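Side-chain contacts in 16L protein (Yaba-like disease virus, PDB 6TQP), which probably inhibits apoptosis of the infected host cell as a viral Bcl-2-like protein that captures pro-death peptide segments in a surface groove: residues L46-E49 against D50-I54; I86-S89 against L90-N94; D93-P96 against S97-L100; I106-I109 against V110-G114. All coordinates share one frame; numbering follows the deposited sequence.

How the interactions relate
All four contacts are local, each closing a helical turn or a helix start, and none encloses another. Interaction 1 comes first, in the first half of helix 38-68. Interaction 2 covers the last turns of helix 76-92 and runs straight into interaction 3, which shares Asp93 and Asn94 with it and opens helix 96-113; Leu90 packs on Lys99 between them. Interaction 4 finishes that same helix, its centre about 20 Å from that of interaction 3. Across the bundle, Leu100 of interaction 3 packs on Asp50, Cys51 and Ile54 of interaction 1, while Ile86 of interaction 2 meets Ile109 of interaction 4. Helix 96-113 thus ties together the two helices that precede it.

Interaction 1 of 4, residues L46-E49 against D50-I54; sequences LIKE and DCENI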
loop_
_atom_site.group_PDB
_atom_site.type_symbol
_atom_site.label_atom_id
_atom_site.label_comp_id
_atom_site.label_asym_id
_atom_site.label_seq_id
_atom_site.Cartn_x
_atom_site.Cartn_y
_atom_site.Cartn_z
ATOM N N LEU A 46 -8.873 5.902 8.768
ATOM C CA LEU A 46 -9.255 6.384 7.445
ATOM C C LEU A 46 -8.719 5.464 6.353
ATOM O O LEU A 46 -9.441 5.087 5.421
ATOM C CB LEU A 46 -8.745 7.805 7.245
ATOM C CG LEU A 46 -9.369 8.848 8.181
ATOM C CD1 LEU A 46 -8.660 10.184 8.022
ATOM C CD2 LEU A 46 -10.868 9.006 7.927
ATOM N N ILE A 47 -7.449 5.094 6.458
ATOM C CA ILE A 47 -6.814 4.273 5.431
ATOM C C ILE A 47 -7.422 2.880 5.409
ATOM O O ILE A 47 -7.603 2.276 4.344
ATOM C CB ILE A 47 -5.303 4.218 5.691
ATOM C CG1 ILE A 47 -4.658 5.542 5.275
ATOM C CG2 ILE A 47 -4.662 3.021 4.983
ATOM C CD1 ILE A 47 -3.265 5.718 5.795
ATOM N N LYS A 48 -7.714 2.335 6.587
ATOM C CA LYS A 48 -8.276 0.994 6.663
ATOM C C LYS A 48 -9.580 0.899 5.883
ATOM O O LYS A 48 -9.818 -0.086 5.174
ATOM C CB LYS A 48 -8.496 0.617 8.130
ATOM C CG LYS A 48 -9.002 -0.795 8.367
ATOM C CD LYS A 48 -9.105 -1.088 9.868
ATOM C CE LYS A 48 -9.537 -2.530 10.128
ATOM N NZ LYS A 48 -9.825 -2.793 11.565
ATOM N N GLU A 49 -10.447 1.903 6.014
ATOM C CA GLU A 49 -11.719 1.873 5.298
ATOM C C GLU A 49 -11.501 1.933 3.793
ATOM O O GLU A 49 -12.119 1.175 3.034
ATOM C CB GLU A 49 -12.606 3.031 5.743
ATOM C CG GLU A 49 -13.107 2.925 7.163
ATOM C CD GLU A 49 -13.966 4.108 7.548
ATOM O OE1 GLU A 49 -13.928 5.125 6.820
ATOM O OE2 GLU A 49 -14.679 4.018 8.570
ATOM N N ASP A 50 -10.660 2.860 3.335
ATOM C CA ASP A 50 -10.399 2.975 1.904
ATOM C C ASP A 50 -9.793 1.691 1.348
ATOM O O ASP A 50 -10.217 1.196 0.298
ATOM C CB ASP A 50 -9.474 4.160 1.625
ATOM C CG ASP A 50 -10.122 5.495 1.935
ATOM O OD1 ASP A 50 -11.367 5.559 2.011
ATOM O OD2 ASP A 50 -9.379 6.488 2.092
ATOM N N CYS A 51 -8.800 1.129 2.042
ATOM C CA CYS A 51 -8.111 -0.040 1.505
ATOM C C CYS A 51 -8.983 -1.289 1.551
ATOM O O CYS A 51 -8.904 -2.125 0.643
ATOM C CB CYS A 51 -6.795 -0.253 2.248
ATOM S SG CYS A 51 -5.612 1.085 1.902
ATOM N N GLU A 52 -9.839 -1.432 2.570
ATOM C CA GLU A 52 -10.778 -2.548 2.570
ATOM C C GLU A 52 -11.794 -2.414 1.439
ATOM O O GLU A 52 -12.227 -3.423 0.874
ATOM C CB GLU A 52 -11.480 -2.654 3.932
ATOM C CG GLU A 52 -10.545 -3.120 5.031
ATOM C CD GLU A 52 -11.201 -3.168 6.392
ATOM O OE1 GLU A 52 -12.337 -2.665 6.534
ATOM O OE2 GLU A 52 -10.570 -3.715 7.318
ATOM N N ASN A 53 -12.153 -1.187 1.060
ATOM C CA ASN A 53 -13.096 -1.011 -0.039
ATOM C C ASN A 53 -12.435 -1.307 -1.380
ATOM O O ASN A 53 -13.067 -1.872 -2.282
ATOM C CB ASN A 53 -13.671 0.403 -0.007
ATOM C CG ASN A 53 -14.759 0.557 1.042
ATOM O OD1 ASN A 53 -15.449 -0.407 1.381
ATOM N ND2 ASN A 53 -14.915 1.764 1.562
ATOM N N ILE A 54 -11.156 -0.949 -1.523
ATOM C CA ILE A 54 -10.421 -1.283 -2.745
ATOM C C ILE A 54 -10.291 -2.794 -2.880
ATOM O O ILE A 54 -10.492 -3.361 -3.962
ATOM C CB ILE A 54 -9.041 -0.608 -2.738
ATOM C CG1 ILE A 54 -9.188 0.916 -2.789
ATOM C CG2 ILE A 54 -8.204 -1.087 -3.912
ATOM C CD1 ILE A 54 -7.855 1.679 -2.517
HETATM O O HOH W 1 -11.785 6.578 4.815
#
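Asp50, Cys51, Glu52 and Asn53 send their backbone N-H groups back to the carbonyls of Leu46, Ile47, Lys48 and Glu49, an unbroken run of i to i+4 bonds in which Cys51 N to Ile47 O is the shortest at 2.8 Å. On the buried side, Cys51 SG rests against Ile47 CG2 at 3.8 Å, a methyl placed anti to its own backbone N. Both residues also pack on helix 12-27, Ile47 on Val19 and Cys51 on Tyr23. Helix 38-68 is one of six in this all-helical, Bcl-2-like bundle of the poxviral M11L family, and Asp50 links it to helix 137-148: its OD1 forms a salt bridge with Lys147. The same OD1 takes a water at 3.0 Å, and that water also lies 2.8 Å from Leu46 O. Beside Tyr23 of helix 12-27, Lys48 leaves the helix with CG anti to the backbone N (chi1 -176°) and stays extended. Its aliphatic chain passes obliquely by the Glu52 carboxylate, Lys48 CE being 3.2 Å from Glu52 OE2. The charges themselves stay apart, with Lys48 NZ 4.4 Å from Glu52 OE2, while NZ has a weak, long ion pair with Glu26.

Interaction 2 of 4, residues I86-S89 against L90-N94; sequences IIES and LENDN
Leu90 N bonds to Ile86 O at 3.0 Å on the tight side of this turn near the end of helix 76-92, and Leu90 CB lies close beside the next carbonyl oxygen, 3.5 Å from Ile87 O. Both side chains then run into the bundle, Ile86 onto Ile102 and Ile129, Leu90 onto Lys99, Lys132 and Ile133. Contact is looser where Glu91 crosses Ile87, with Glu91 OE2 3.9 Å from Ile87 CG2; that carboxylate has a weak, long ion pair with Lys132. On the solvent side Glu88 and Asn92 lie side by side and point the same way, Glu88 CG 4.0 Å from Asn92 ND2, their carboxylate and amide planes turned 72° apart. Beyond the backbone bond from Asn92 N to Glu88 O, water joins this side. One molecule donates to Glu88 O and to Asn92 OD1, the latter at 2.7 Å; a second accepts from Asn92 ND2 and holds Ser89 OG weakly, a hydroxyl otherwise bonded to Gln85 O. The last bond of the helix, Asp93 N to Ser89 O, is weak (3.1 Å, 128° at the hydrogen), and Asp93 leaves helical geometry. Glu88, Ser89 and Asp93 touch the bound peptide, Glu88 OE1 through a weak bond to its backbone, so their polar groups are probably part of the peptide groove.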
loop_
_atom_site.group_PDB
_atom_site.type_symbol
_atom_site.label_atom_id
_atom_site.label_comp_id
_atom_site.label_asym_id
_atom_site.label_seq_id
_atom_site.Cartn_x
_atom_site.Cartn_y
_atom_site.Cartn_z
ATOM N N ILE A 86 7.061 -2.411 -7.738
ATOM C CA ILE A 86 6.046 -1.586 -7.092
ATOM C C ILE A 86 6.557 -0.154 -6.946
ATOM O O ILE A 86 5.852 0.820 -7.256
ATOM C CB ILE A 86 5.636 -2.207 -5.739
ATOM C CG1 ILE A 86 4.936 -3.550 -5.970
ATOM C CG2 ILE A 86 4.714 -1.277 -4.983
ATOM C CD1 ILE A 86 4.635 -4.353 -4.683
ATOM N N ILE A 87 7.804 0.001 -6.497
ATOM C CA ILE A 87 8.399 1.332 -6.407
ATOM C C ILE A 87 8.354 2.030 -7.763
ATOM O O ILE A 87 8.010 3.214 -7.857
ATOM C CB ILE A 87 9.841 1.236 -5.865
ATOM C CG1 ILE A 87 9.821 0.660 -4.440
ATOM C CG2 ILE A 87 10.550 2.588 -5.979
ATOM C CD1 ILE A 87 10.813 1.275 -3.480
ATOM N N GLU A 88 8.715 1.320 -8.830
ATOM C CA GLU A 88 8.707 1.930 -10.160
ATOM C C GLU A 88 7.304 2.403 -10.540
ATOM O O GLU A 88 7.124 3.515 -11.053
ATOM C CB GLU A 88 9.247 0.935 -11.182
ATOM C CG GLU A 88 9.307 1.486 -12.573
ATOM C CD GLU A 88 10.008 0.555 -13.531
ATOM O OE1 GLU A 88 11.010 -0.082 -13.137
ATOM O OE2 GLU A 88 9.546 0.467 -14.681
ATOM N N SER A 89 6.290 1.577 -10.283
ATOM C CA SER A 89 4.929 1.960 -10.639
ATOM C C SER A 89 4.482 3.180 -9.855
ATOM O O SER A 89 3.732 4.019 -10.371
ATOM C CB SER A 89 3.983 0.792 -10.398
ATOM O OG SER A 89 4.290 -0.275 -11.276
ATOM N N LEU A 90 4.960 3.310 -8.622
ATOM C CA LEU A 90 4.605 4.455 -7.792
ATOM C C LEU A 90 5.300 5.719 -8.267
ATOM O O LEU A 90 4.702 6.801 -8.265
ATOM C CB LEU A 90 4.966 4.162 -6.340
ATOM C CG LEU A 90 4.632 5.233 -5.303
ATOM C CD1 LEU A 90 3.199 5.743 -5.465
ATOM C CD2 LEU A 90 4.847 4.658 -3.911
ATOM N N GLU A 91 6.572 5.615 -8.652
ATOM C CA GLU A 91 7.235 6.765 -9.256
ATOM C C GLU A 91 6.566 7.158 -10.569
ATOM O O GLU A 91 6.508 8.349 -10.905
ATOM C CB GLU A 91 8.719 6.465 -9.470
ATOM C CG GLU A 91 9.503 6.383 -8.172
ATOM C CD GLU A 91 10.934 5.931 -8.376
ATOM O OE1 GLU A 91 11.279 5.511 -9.504
ATOM O OE2 GLU A 91 11.713 5.995 -7.400
ATOM N N ASN A 92 6.049 6.180 -11.317
ATOM C CA ASN A 92 5.377 6.483 -12.578
ATOM C C ASN A 92 4.047 7.189 -12.379
ATOM O O ASN A 92 3.614 7.940 -13.262
ATOM C CB ASN A 92 5.137 5.208 -13.380
ATOM C CG ASN A 92 6.392 4.696 -14.046
ATOM O OD1 ASN A 92 7.387 5.414 -14.157
ATOM N ND2 ASN A 92 6.351 3.452 -14.509
ATOM N N ASP A 93 3.369 6.942 -11.255
ATOM C CA ASP A 93 2.034 7.506 -11.039
ATOM C C ASP A 93 1.880 7.782 -9.538
ATOM O O ASP A 93 1.327 6.969 -8.797
ATOM C CB ASP A 93 0.960 6.563 -11.558
ATOM C CG ASP A 93 -0.398 7.202 -11.609
ATOM O OD1 ASP A 93 -0.515 8.376 -11.201
ATOM O OD2 ASP A 93 -1.352 6.526 -12.045
ATOM N N ASN A 94 2.328 8.965 -9.117
ATOM C CA ASN A 94 2.568 9.280 -7.716
ATOM C C ASN A 94 1.327 9.766 -6.954
ATOM O O ASN A 94 1.474 10.383 -5.898
ATOM C CB ASN A 94 3.660 10.347 -7.624
ATOM C CG ASN A 94 4.227 10.469 -6.249
ATOM O OD1 ASN A 94 4.497 9.467 -5.592
ATOM N ND2 ASN A 94 4.394 11.704 -5.786
HETATM O O HOH W 2 9.366 4.957 -12.418
HETATM O O HOH W 3 3.741 1.705 -14.006
#

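Interaction 3 of 4, residues D93-P96 against S97-L100; sequences DNRP and SVKL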
loop_
_atom_site.group_PDB
_atom_site.type_symbol
_atom_site.label_atom_id
_atom_site.label_comp_id
_atom_site.label_asym_id
_atom_site.label_seq_id
_atom_site.Cartn_x
_atom_site.Cartn_y
_atom_site.Cartn_z
ATOM N N ASP A 93 3.369 6.942 -11.255
ATOM C CA ASP A 93 2.034 7.506 -11.039
ATOM C C ASP A 93 1.880 7.782 -9.538
ATOM O O ASP A 93 1.327 6.969 -8.797
ATOM C CB ASP A 93 0.960 6.563 -11.558
ATOM C CG ASP A 93 -0.398 7.202 -11.609
ATOM O OD1 ASP A 93 -0.515 8.376 -11.201
ATOM O OD2 ASP A 93 -1.352 6.526 -12.045
ATOM N N ASN A 94 2.328 8.965 -9.117
ATOM C CA ASN A 94 2.568 9.280 -7.716
ATOM C C ASN A 94 1.327 9.766 -6.954
ATOM O O ASN A 94 1.474 10.383 -5.898
ATOM C CB ASN A 94 3.660 10.347 -7.624
ATOM C CG ASN A 94 4.227 10.469 -6.249
ATOM O OD1 ASN A 94 4.497 9.467 -5.592
ATOM N ND2 ASN A 94 4.394 11.704 -5.786
ATOM N N ARG A 95 0.125 9.502 -7.431
ATOM C CA ARG A 95 -1.043 10.137 -6.825
ATOM C C ARG A 95 -1.421 9.490 -5.487
ATOM O O ARG A 95 -1.062 8.343 -5.215
ATOM C CB ARG A 95 -2.217 10.077 -7.790
ATOM C CG ARG A 95 -1.951 10.904 -9.068
ATOM C CD ARG A 95 -3.019 10.704 -10.082
ATOM N NE ARG A 95 -3.000 9.350 -10.617
ATOM C CZ ARG A 95 -4.043 8.778 -11.208
ATOM N NH1 ARG A 95 -5.179 9.447 -11.332
ATOM N NH2 ARG A 95 -3.960 7.536 -11.656
ATOM N N PRO A 96 -2.129 10.227 -4.616
ATOM C CA PRO A 96 -2.591 9.614 -3.353
ATOM C C PRO A 96 -3.450 8.383 -3.558
ATOM O O PRO A 96 -3.286 7.387 -2.840
ATOM C CB PRO A 96 -3.377 10.750 -2.687
ATOM C CG PRO A 96 -2.758 11.979 -3.191
ATOM C CD PRO A 96 -2.360 11.685 -4.625
ATOM N N SER A 97 -4.376 8.421 -4.521
ATOM C CA SER A 97 -5.232 7.268 -4.776
ATOM C C SER A 97 -4.415 6.050 -5.193
ATOM O O SER A 97 -4.746 4.915 -4.829
ATOM C CB SER A 97 -6.265 7.622 -5.849
ATOM O OG SER A 97 -5.628 8.272 -6.946
ATOM N N VAL A 98 -3.356 6.258 -5.976
ATOM C CA VAL A 98 -2.477 5.147 -6.326
ATOM C C VAL A 98 -1.831 4.568 -5.073
ATOM O O VAL A 98 -1.700 3.347 -4.929
ATOM C CB VAL A 98 -1.414 5.596 -7.347
ATOM C CG1 VAL A 98 -0.403 4.489 -7.590
ATOM C CG2 VAL A 98 -2.082 5.990 -8.645
ATOM N N LYS A 99 -1.390 5.434 -4.163
ATOM C CA LYS A 99 -0.753 4.947 -2.946
ATOM C C LYS A 99 -1.705 4.072 -2.152
ATOM O O LYS A 99 -1.305 3.032 -1.620
ATOM C CB LYS A 99 -0.269 6.123 -2.106
ATOM C CG LYS A 99 0.940 6.824 -2.707
ATOM C CD LYS A 99 1.342 8.066 -1.931
ATOM C CE LYS A 99 2.628 8.698 -2.501
ATOM N NZ LYS A 99 3.153 9.817 -1.642
ATOM N N LEU A 100 -2.976 4.461 -2.077
ATOM C CA LEU A 100 -3.948 3.634 -1.373
ATOM C C LEU A 100 -4.086 2.280 -2.049
ATOM O O LEU A 100 -4.076 1.241 -1.382
ATOM C CB LEU A 100 -5.291 4.347 -1.310
ATOM C CG LEU A 100 -5.310 5.587 -0.411
ATOM C CD1 LEU A 100 -6.636 6.255 -0.519
ATOM C CD2 LEU A 100 -5.031 5.217 1.058
HETATM O O HOH W 4 5.179 10.849 -3.349
#
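Val98 carries CG1 anti to its backbone N (chi1 173°), 3.3 Å from Asp93 O, which turns its other methyl, CG2, to the Asp93 carboxylate and the Arg95 guanidinium; Arg95 in turn is bent at chi3 (-68°), folding back to the same aspartate. The setting is the start of helix 96-113, with Arg95 at the N-cap position, in the groove-lining part of the Bcl-2-like fold. Arg95 grips the Asp93 carboxylate side-on, NE reaching OD1 at 2.7 Å and NH2 reaching OD2 at 2.8 Å, each oxygen using its syn lone pair and lying somewhat out of the guanidinium plane. The Val98 methyl adjoins this pair obliquely: CG2 is 3.5 Å from Asp93 OD2 and 3.9 Å from Arg95 NH2. With NE and NH2 committed to Asp93, the guanidinium is fixed in rotation, and NH1 makes a salt bridge to an acidic side chain of the bound peptide, much as a groove arginine does in cellular Bcl-2 relatives. Asp93 probably helps orient it for that role. The first helical turn closes with Lys99 N to Arg95 O at 3.1 Å, while Pro96 packs on Leu140 and Phe143 of helix 137-148. The extended Lys99 chain crosses Asn94, and its NZ also bonds to Ile133 O. One water accepts from both side chains, 2.7 Å from Asn94 ND2 and 2.8 Å from Lys99 NZ.

Interaction 4 of 4, residues I106-I109 against V110-G114; sequences ISMI and VEMNG
The Asn113 amide turns one face to the backbone carbonyl of Ile109, Ile109 O standing 3.2 Å from Asn113 CG, almost straight above it. On that same face, displaced to the nitrogen end, lies a methyl, Ile109 CG2, 3.7 Å from Asn113 ND2; at the other end Asn113 OD1 takes a weak hydrogen bond from Tyr115 N. A chi1 of 73°, setting CG between the backbone N and the carbonyl carbon, folds the amide back in this way. This is the C-terminal end of helix 96-113, the helix at the heart of the Bcl-2-like bundle, and the chain turns out of it at Gly114, whose phi is positive. Earlier in the turn two methionines lie side by side, pointing the same way. Met112 is extended, whereas Met108 bends at chi3 (-74°); the end of Met112 comes against the flank of Met108, Met112 CE 3.6 Å from Met108 SD. Met108 goes on to pack against Met55, Leu62 and Cys66 of helix 38-68, and Met112 touches Val71. The Glu111 stem passes close by the oxygen of another carbonyl, Glu111 CG 3.2 Å from Ser107 O, and its carboxylate has a weak, long ion pair with Lys27. Ile109 O accepts two N-H groups: a weak one from Met112 N at 3.2 Å, and one from Asn113 N at 2.9 Å that is almost perfectly straight, 178° at the hydrogen.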
loop_
_atom_site.group_PDB
_atom_site.type_symbol
_atom_site.label_atom_id
_atom_site.label_comp_id
_atom_site.label_asym_id
_atom_site.label_seq_id
_atom_site.Cartn_x
_atom_site.Cartn_y
_atom_site.Cartn_z
ATOM N N ILE A 106 -0.179 -4.610 -1.297
ATOM C CA ILE A 106 0.729 -5.228 -0.322
ATOM C C ILE A 106 -0.048 -6.135 0.614
ATOM O O ILE A 106 0.405 -7.240 0.945
ATOM C CB ILE A 106 1.492 -4.145 0.467
ATOM C CG1 ILE A 106 2.319 -3.262 -0.463
ATOM C CG2 ILE A 106 2.442 -4.760 1.513
ATOM C CD1 ILE A 106 2.666 -1.967 0.158
ATOM N N SER A 107 -1.230 -5.696 1.052
ATOM C CA SER A 107 -2.044 -6.550 1.923
ATOM C C SER A 107 -2.312 -7.894 1.268
ATOM O O SER A 107 -2.179 -8.951 1.902
ATOM C CB SER A 107 -3.365 -5.862 2.263
ATOM O OG SER A 107 -3.129 -4.704 3.031
ATOM N N MET A 108 -2.696 -7.877 -0.010
ATOM C CA MET A 108 -2.936 -9.133 -0.706
ATOM C C MET A 108 -1.657 -9.950 -0.840
ATOM O O MET A 108 -1.680 -11.169 -0.652
ATOM C CB MET A 108 -3.529 -8.883 -2.083
ATOM C CG MET A 108 -3.769 -10.181 -2.840
ATOM S SD MET A 108 -4.501 -9.876 -4.447
ATOM C CE MET A 108 -6.146 -9.470 -3.863
ATOM N N ILE A 109 -0.541 -9.308 -1.197
ATOM C CA ILE A 109 0.720 -10.043 -1.326
ATOM C C ILE A 109 1.002 -10.804 -0.043
ATOM O O ILE A 109 1.325 -11.997 -0.057
ATOM C CB ILE A 109 1.874 -9.087 -1.675
ATOM C CG1 ILE A 109 1.637 -8.464 -3.049
ATOM C CG2 ILE A 109 3.224 -9.837 -1.679
ATOM C CD1 ILE A 109 2.635 -7.388 -3.428
ATOM N N VAL A 110 0.857 -10.118 1.090
ATOM C CA VAL A 110 1.141 -10.723 2.385
ATOM C C VAL A 110 0.166 -11.858 2.668
ATOM O O VAL A 110 0.551 -12.926 3.168
ATOM C CB VAL A 110 1.096 -9.628 3.466
ATOM C CG1 VAL A 110 0.790 -10.182 4.822
ATOM C CG2 VAL A 110 2.422 -8.855 3.482
ATOM N N GLU A 111 -1.117 -11.646 2.358
ATOM C CA GLU A 111 -2.108 -12.692 2.589
ATOM C C GLU A 111 -1.869 -13.896 1.686
ATOM O O GLU A 111 -2.166 -15.029 2.077
ATOM C CB GLU A 111 -3.516 -12.134 2.379
ATOM C CG GLU A 111 -3.958 -11.157 3.473
ATOM C CD GLU A 111 -5.364 -10.622 3.258
ATOM O OE1 GLU A 111 -5.931 -10.844 2.166
ATOM O OE2 GLU A 111 -5.902 -9.981 4.186
ATOM N N MET A 112 -1.327 -13.678 0.486
ATOM C CA MET A 112 -1.076 -14.790 -0.428
ATOM C C MET A 112 0.183 -15.562 -0.047
ATOM O O MET A 112 0.136 -16.783 0.131
ATOM C CB MET A 112 -0.965 -14.277 -1.861
ATOM C CG MET A 112 -2.297 -13.944 -2.472
ATOM S SD MET A 112 -2.143 -13.400 -4.172
ATOM C CE MET A 112 -3.868 -13.384 -4.668
ATOM N N ASN A 113 1.319 -14.875 0.074
ATOM C CA ASN A 113 2.590 -15.554 0.294
ATOM C C ASN A 113 2.808 -15.973 1.755
ATOM O O ASN A 113 3.908 -16.422 2.094
ATOM C CB ASN A 113 3.752 -14.675 -0.211
ATOM C CG ASN A 113 4.041 -13.480 0.684
ATOM O OD1 ASN A 113 3.523 -13.368 1.793
ATOM N ND2 ASN A 113 4.901 -12.584 0.201
ATOM N N GLY A 114 1.800 -15.853 2.618
ATOM C CA GLY A 114 1.908 -16.352 3.980
ATOM C C GLY A 114 2.908 -15.630 4.856
ATOM O O GLY A 114 3.439 -16.220 5.795
#